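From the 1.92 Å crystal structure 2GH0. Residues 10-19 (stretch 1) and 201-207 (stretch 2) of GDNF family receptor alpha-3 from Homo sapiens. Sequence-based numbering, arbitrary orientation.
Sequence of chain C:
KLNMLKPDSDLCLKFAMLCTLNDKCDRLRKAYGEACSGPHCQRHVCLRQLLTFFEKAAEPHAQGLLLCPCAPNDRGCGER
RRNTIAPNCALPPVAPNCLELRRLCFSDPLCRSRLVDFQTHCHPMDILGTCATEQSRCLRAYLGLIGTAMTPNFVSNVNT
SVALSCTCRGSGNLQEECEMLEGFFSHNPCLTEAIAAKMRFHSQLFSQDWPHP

Stretch 1 10-19: DLCLKFAMLC
Stretch 2 201-207: FHSQLFS

Residues 11-19 form a helix that continues later in the chain; residues 201-205 close a helix that begins earlier. Their axes cross at 79°, with closest approach 11.1 Å, a spacing wide enough for aromatic rings between them. The backbones come nearest at Leu11 and Ser203, whose CA atoms lie 7.5 Å apart. Asp10 (phi/psi -79/169, chi1 p) caps the first helix: its short side chain lets OD2 accept from Leu13 N, in the first turn, at 2.8 Å. Regular i to i+4 bonds follow, such as Phe15 N to Leu11 O at 2.8 Å. In the second stretch Leu205 N donates to Phe201 O at 2.9 Å, whereas the bond from Phe206 N to His202 O is long, 3.5 Å, and weak; Phe206 lies beyond the helix at -92/0.

No hydrogen bond joins the stretches; the contact rests on packing. Phe206, the residue most covered, has chi1 at -91°, between wells, and chi2 at 97°. Its edge points at the face of Phe15 (chi1 m, chi2 98°): the centroids are 4.8 Å apart, the planes at 79°, and Phe15 CZ lies 3.4 Å from Phe206 CD1. The CA-to-CB bond of Phe15 points sideways to the second stretch, yet its long ring brings CZ within 3.6 Å of both CB and O of His202. The His202 ring (chi1 m) meets it obliquely, planes at 48°.

Leu11 (m, t), one turn before Phe15, points toward the second stretch and its branched end fills the gap: CD1 lies 3.8 Å from Ser203 CA, and CD2 is 3.9 Å from Phe206 CB. Ser203 directs its CB away. Lys14, chi1 m and the rest t, contributes its aliphatic portion: CB sits 4.2 Å from the Phe206 ring centroid, an off-centre CH-pi contact. Leu18 CG meets Phe206 CZ at 4.3 Å, at the ring edge.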

ATOM      1  N   ASP C  10     -12.732  -6.281  40.327  1.00 41.68           N
ATOM      2  CA  ASP C  10     -14.012  -6.085  40.977  1.00 40.22           C
ATOM      3  C   ASP C  10     -15.141  -6.356  39.986  1.00 38.37           C
ATOM      4  O   ASP C  10     -14.906  -6.523  38.779  1.00 36.20           O
ATOM      5  CB  ASP C  10     -14.114  -4.682  41.559  1.00 40.86           C
ATOM      6  CG  ASP C  10     -14.051  -3.578  40.485  1.00 42.73           C
ATOM      7  OD1 ASP C  10     -13.101  -2.751  40.485  1.00 48.63           O
ATOM      8  OD2 ASP C  10     -14.961  -3.496  39.662  1.00 46.24           O
ATOM      9  N   LEU C  11     -16.363  -6.444  40.494  1.00 36.33           N
ATOM     10  CA  LEU C  11     -17.460  -6.882  39.631  1.00 35.39           C
ATOM     11  C   LEU C  11     -17.917  -5.756  38.715  1.00 34.42           C
ATOM     12  O   LEU C  11     -18.450  -6.010  37.655  1.00 33.72           O
ATOM     13  CB  LEU C  11     -18.664  -7.397  40.451  1.00 36.59           C
ATOM     14  CG  LEU C  11     -18.316  -8.680  41.223  1.00 36.94           C
ATOM     15  CD1 LEU C  11     -19.548  -9.290  41.847  1.00 39.74           C
ATOM     16  CD2 LEU C  11     -17.677  -9.689  40.310  1.00 43.46           C
ATOM     17  N   CYS C  12     -17.706  -4.508  39.107  1.00 33.73           N
ATOM     18  CA  CYS C  12     -18.030  -3.423  38.158  1.00 33.77           C
ATOM     19  C   CYS C  12     -17.167  -3.530  36.878  1.00 32.31           C
ATOM     20  O   CYS C  12     -17.679  -3.401  35.784  1.00 32.65           O
ATOM     21  CB  CYS C  12     -17.876  -2.065  38.813  1.00 33.89           C
ATOM     22  SG  CYS C  12     -19.327  -1.787  39.923  1.00 39.61           S
ATOM     23  N   LEU C  13     -15.881  -3.823  37.037  1.00 32.82           N
ATOM     24  CA  LEU C  13     -14.985  -4.056  35.905  1.00 32.29           C
ATOM     25  C   LEU C  13     -15.464  -5.283  35.133  1.00 32.77           C
ATOM     26  O   LEU C  13     -15.560  -5.240  33.916  1.00 31.74           O
ATOM     27  CB  LEU C  13     -13.516  -4.251  36.358  1.00 32.25           C
ATOM     28  CG  LEU C  13     -12.498  -4.558  35.239  1.00 32.68           C
ATOM     29  CD1 LEU C  13     -12.598  -3.585  34.040  1.00 34.36           C
ATOM     30  CD2 LEU C  13     -11.070  -4.578  35.767  1.00 33.54           C
ATOM     31  N   LYS C  14     -15.709  -6.392  35.831  1.00 31.51           N
ATOM     32  CA  LYS C  14     -16.214  -7.597  35.140  1.00 32.83           C
ATOM     33  C   LYS C  14     -17.493  -7.349  34.327  1.00 33.26           C
ATOM     34  O   LYS C  14     -17.616  -7.825  33.161  1.00 32.26           O
ATOM     35  CB  LYS C  14     -16.383  -8.766  36.121  1.00 33.52           C
ATOM     36  CG  LYS C  14     -15.070  -9.312  36.634  1.00 33.82           C
ATOM     37  CD  LYS C  14     -15.383 -10.454  37.633  1.00 41.47           C
ATOM     38  CE  LYS C  14     -14.144 -11.099  38.248  1.00 44.28           C
ATOM     39  NZ  LYS C  14     -14.432 -12.560  38.644  1.00 48.64           N
ATOM     40  N   PHE C  15     -18.466  -6.645  34.902  1.00 31.98           N
ATOM     41  CA  PHE C  15     -19.675  -6.326  34.121  1.00 33.43           C
ATOM     42  C   PHE C  15     -19.493  -5.387  32.930  1.00 32.44           C
ATOM     43  O   PHE C  15     -20.197  -5.520  31.926  1.00 32.52           O
ATOM     44  CB  PHE C  15     -20.816  -5.846  35.010  1.00 35.10           C
ATOM     45  CG  PHE C  15     -21.481  -6.977  35.755  1.00 36.02           C
ATOM     46  CD1 PHE C  15     -21.137  -7.246  37.082  1.00 37.23           C
ATOM     47  CD2 PHE C  15     -22.433  -7.753  35.115  1.00 33.53           C
ATOM     48  CE1 PHE C  15     -21.717  -8.304  37.797  1.00 39.71           C
ATOM     49  CE2 PHE C  15     -23.022  -8.838  35.795  1.00 36.71           C
ATOM     50  CZ  PHE C  15     -22.666  -9.116  37.143  1.00 38.60           C
ATOM     51  N   ALA C  16     -18.571  -4.440  33.055  1.00 32.86           N
ATOM     52  CA  ALA C  16     -18.154  -3.607  31.900  1.00 31.50           C
ATOM     53  C   ALA C  16     -17.657  -4.534  30.824  1.00 31.90           C
ATOM     54  O   ALA C  16     -17.992  -4.406  29.666  1.00 32.77           O
ATOM     55  CB  ALA C  16     -17.052  -2.593  32.302  1.00 32.11           C
ATOM     56  N   MET C  17     -16.830  -5.476  31.204  1.00 29.53           N
ATOM     57  CA  MET C  17     -16.261  -6.383  30.202  1.00 30.25           C
ATOM     58  C   MET C  17     -17.271  -7.380  29.582  1.00 31.12           C
ATOM     59  O   MET C  17     -17.112  -7.773  28.400  1.00 31.03           O
ATOM     60  CB  MET C  17     -15.036  -7.076  30.799  1.00 30.28           C
ATOM     61  CG  MET C  17     -13.889  -6.061  31.084  1.00 32.97           C
ATOM     62  SD  MET C  17     -13.356  -5.087  29.644  1.00 35.75           S
ATOM     63  CE  MET C  17     -14.277  -3.577  29.791  1.00 30.96           C
ATOM     64  N   LEU C  18     -18.297  -7.810  30.347  1.00 32.76           N
ATOM     65  CA  LEU C  18     -19.407  -8.580  29.741  1.00 32.63           C
ATOM     66  C   LEU C  18     -20.079  -7.818  28.632  1.00 33.58           C
ATOM     67  O   LEU C  18     -20.501  -8.364  27.623  1.00 31.24           O
ATOM     68  CB  LEU C  18     -20.472  -8.899  30.763  1.00 32.51           C
ATOM     69  CG  LEU C  18     -20.646 -10.180  31.505  1.00 37.75           C
ATOM     70  CD1 LEU C  18     -22.036 -10.072  32.221  1.00 41.99           C
ATOM     71  CD2 LEU C  18     -20.549 -11.427  30.574  1.00 37.56           C
ATOM     72  N   CYS C  19     -20.214  -6.514  28.802  1.00 35.36           N
ATOM     73  CA  CYS C  19     -20.751  -5.651  27.736  1.00 35.14           C
ATOM     74  C   CYS C  19     -19.806  -5.648  26.521  1.00 35.27           C
ATOM     75  O   CYS C  19     -20.238  -5.778  25.351  1.00 34.25           O
ATOM     76  CB  CYS C  19     -20.934  -4.204  28.315  1.00 38.30           C
ATOM     77  SG  CYS C  19     -21.561  -2.911  27.118  1.00 44.96           S
ATOM     78  N   PHE C 201     -28.203 -10.081  42.775  1.00 32.49           N
ATOM     79  CA  PHE C 201     -28.225 -11.041  41.648  1.00 32.70           C
ATOM     80  C   PHE C 201     -26.899 -10.988  40.917  1.00 32.66           C
ATOM     81  O   PHE C 201     -26.316 -12.002  40.596  1.00 32.27           O
ATOM     82  CB  PHE C 201     -29.354 -10.706  40.656  1.00 33.45           C
ATOM     83  CG  PHE C 201     -29.200 -11.409  39.332  1.00 32.84           C
ATOM     84  CD1 PHE C 201     -29.248 -12.806  39.259  1.00 35.84           C
ATOM     85  CD2 PHE C 201     -28.985 -10.644  38.151  1.00 34.57           C
ATOM     86  CE1 PHE C 201     -29.058 -13.464  38.005  1.00 34.85           C
ATOM     87  CE2 PHE C 201     -28.840 -11.261  36.940  1.00 37.41           C
ATOM     88  CZ  PHE C 201     -28.862 -12.661  36.864  1.00 34.02           C
ATOM     89  N   HIS C 202     -26.425  -9.771  40.653  1.00 32.75           N
ATOM     90  CA  HIS C 202     -25.089  -9.613  40.043  1.00 32.76           C
ATOM     91  C   HIS C 202     -23.914 -10.274  40.795  1.00 31.77           C
ATOM     92  O   HIS C 202     -23.065 -10.944  40.167  1.00 33.70           O
ATOM     93  CB  HIS C 202     -24.832  -8.105  39.785  1.00 30.62           C
ATOM     94  CG  HIS C 202     -25.701  -7.575  38.697  1.00 31.27           C
ATOM     95  ND1 HIS C 202     -26.040  -6.262  38.596  1.00 32.02           N
ATOM     96  CD2 HIS C 202     -26.322  -8.211  37.665  1.00 29.93           C
ATOM     97  CE1 HIS C 202     -26.824  -6.074  37.541  1.00 32.24           C
ATOM     98  NE2 HIS C 202     -27.022  -7.246  36.966  1.00 33.81           N
ATOM     99  N   SER C 203     -23.851 -10.123  42.100  1.00 33.01           N
ATOM    100  CA  SER C 203     -22.858 -10.835  42.932  1.00 34.38           C
ATOM    101  C   SER C 203     -22.977 -12.364  42.790  1.00 34.99           C
ATOM    102  O   SER C 203     -21.961 -13.097  42.779  1.00 33.78           O
ATOM    103  CB  SER C 203     -22.976 -10.494  44.431  1.00 34.51           C
ATOM    104  OG  SER C 203     -22.867  -9.084  44.542  1.00 41.64           O
ATOM    105  N   GLN C 204     -24.218 -12.829  42.661  1.00 32.67           N
ATOM    106  CA  GLN C 204     -24.464 -14.260  42.644  1.00 34.72           C
ATOM    107  C   GLN C 204     -24.123 -14.902  41.314  1.00 35.50           C
ATOM    108  O   GLN C 204     -23.693 -16.080  41.265  1.00 35.14           O
ATOM    109  CB  GLN C 204     -25.915 -14.523  43.031  1.00 34.08           C
ATOM    110  CG  GLN C 204     -26.199 -14.135  44.496  1.00 33.56           C
ATOM    111  CD  GLN C 204     -27.714 -13.952  44.793  1.00 34.43           C
ATOM    112  OE1 GLN C 204     -28.594 -14.388  44.013  1.00 34.24           O
ATOM    113  NE2 GLN C 204     -28.007 -13.351  45.931  1.00 31.74           N
ATOM    114  N   LEU C 205     -24.388 -14.173  40.230  1.00 35.52           N
ATOM    115  CA  LEU C 205     -24.110 -14.634  38.873  1.00 39.58           C
ATOM    116  C   LEU C 205     -22.627 -14.939  38.736  1.00 40.71           C
ATOM    117  O   LEU C 205     -22.216 -15.947  38.094  1.00 39.36           O
ATOM    118  CB  LEU C 205     -24.561 -13.550  37.862  1.00 39.11           C
ATOM    119  CG  LEU C 205     -24.576 -13.924  36.376  1.00 43.42           C
ATOM    120  CD1 LEU C 205     -25.452 -15.144  36.049  1.00 46.85           C
ATOM    121  CD2 LEU C 205     -24.958 -12.708  35.510  1.00 42.49           C
ATOM    122  N   PHE C 206     -21.822 -14.094  39.376  1.00 44.21           N
ATOM    123  CA  PHE C 206     -20.346 -14.226  39.358  1.00 48.09           C
ATOM    124  C   PHE C 206     -19.733 -15.032  40.480  1.00 50.26           C
ATOM    125  O   PHE C 206     -18.509 -15.180  40.516  1.00 52.25           O
ATOM    126  CB  PHE C 206     -19.646 -12.849  39.325  1.00 48.17           C
ATOM    127  CG  PHE C 206     -19.383 -12.349  37.938  1.00 49.20           C
ATOM    128  CD1 PHE C 206     -20.250 -11.468  37.351  1.00 46.37           C
ATOM    129  CD2 PHE C 206     -18.285 -12.794  37.204  1.00 50.46           C
ATOM    130  CE1 PHE C 206     -20.055 -11.001  36.034  1.00 46.64           C
ATOM    131  CE2 PHE C 206     -18.065 -12.325  35.892  1.00 50.01           C
ATOM    132  CZ  PHE C 206     -18.958 -11.432  35.307  1.00 50.01           C
ATOM    133  N   SER C 207     -20.542 -15.557  41.392  1.00 51.65           N
ATOM    134  CA  SER C 207     -19.983 -16.283  42.509  1.00 53.26           C
ATOM    135  C   SER C 207     -19.513 -17.653  42.048  1.00 53.52           C
ATOM    136  O   SER C 207     -20.244 -18.336  41.309  1.00 53.44           O
ATOM    137  CB  SER C 207     -21.005 -16.435  43.642  1.00 53.79           C
ATOM    138  OG  SER C 207     -21.989 -17.414  43.299  1.00 56.15           O
TER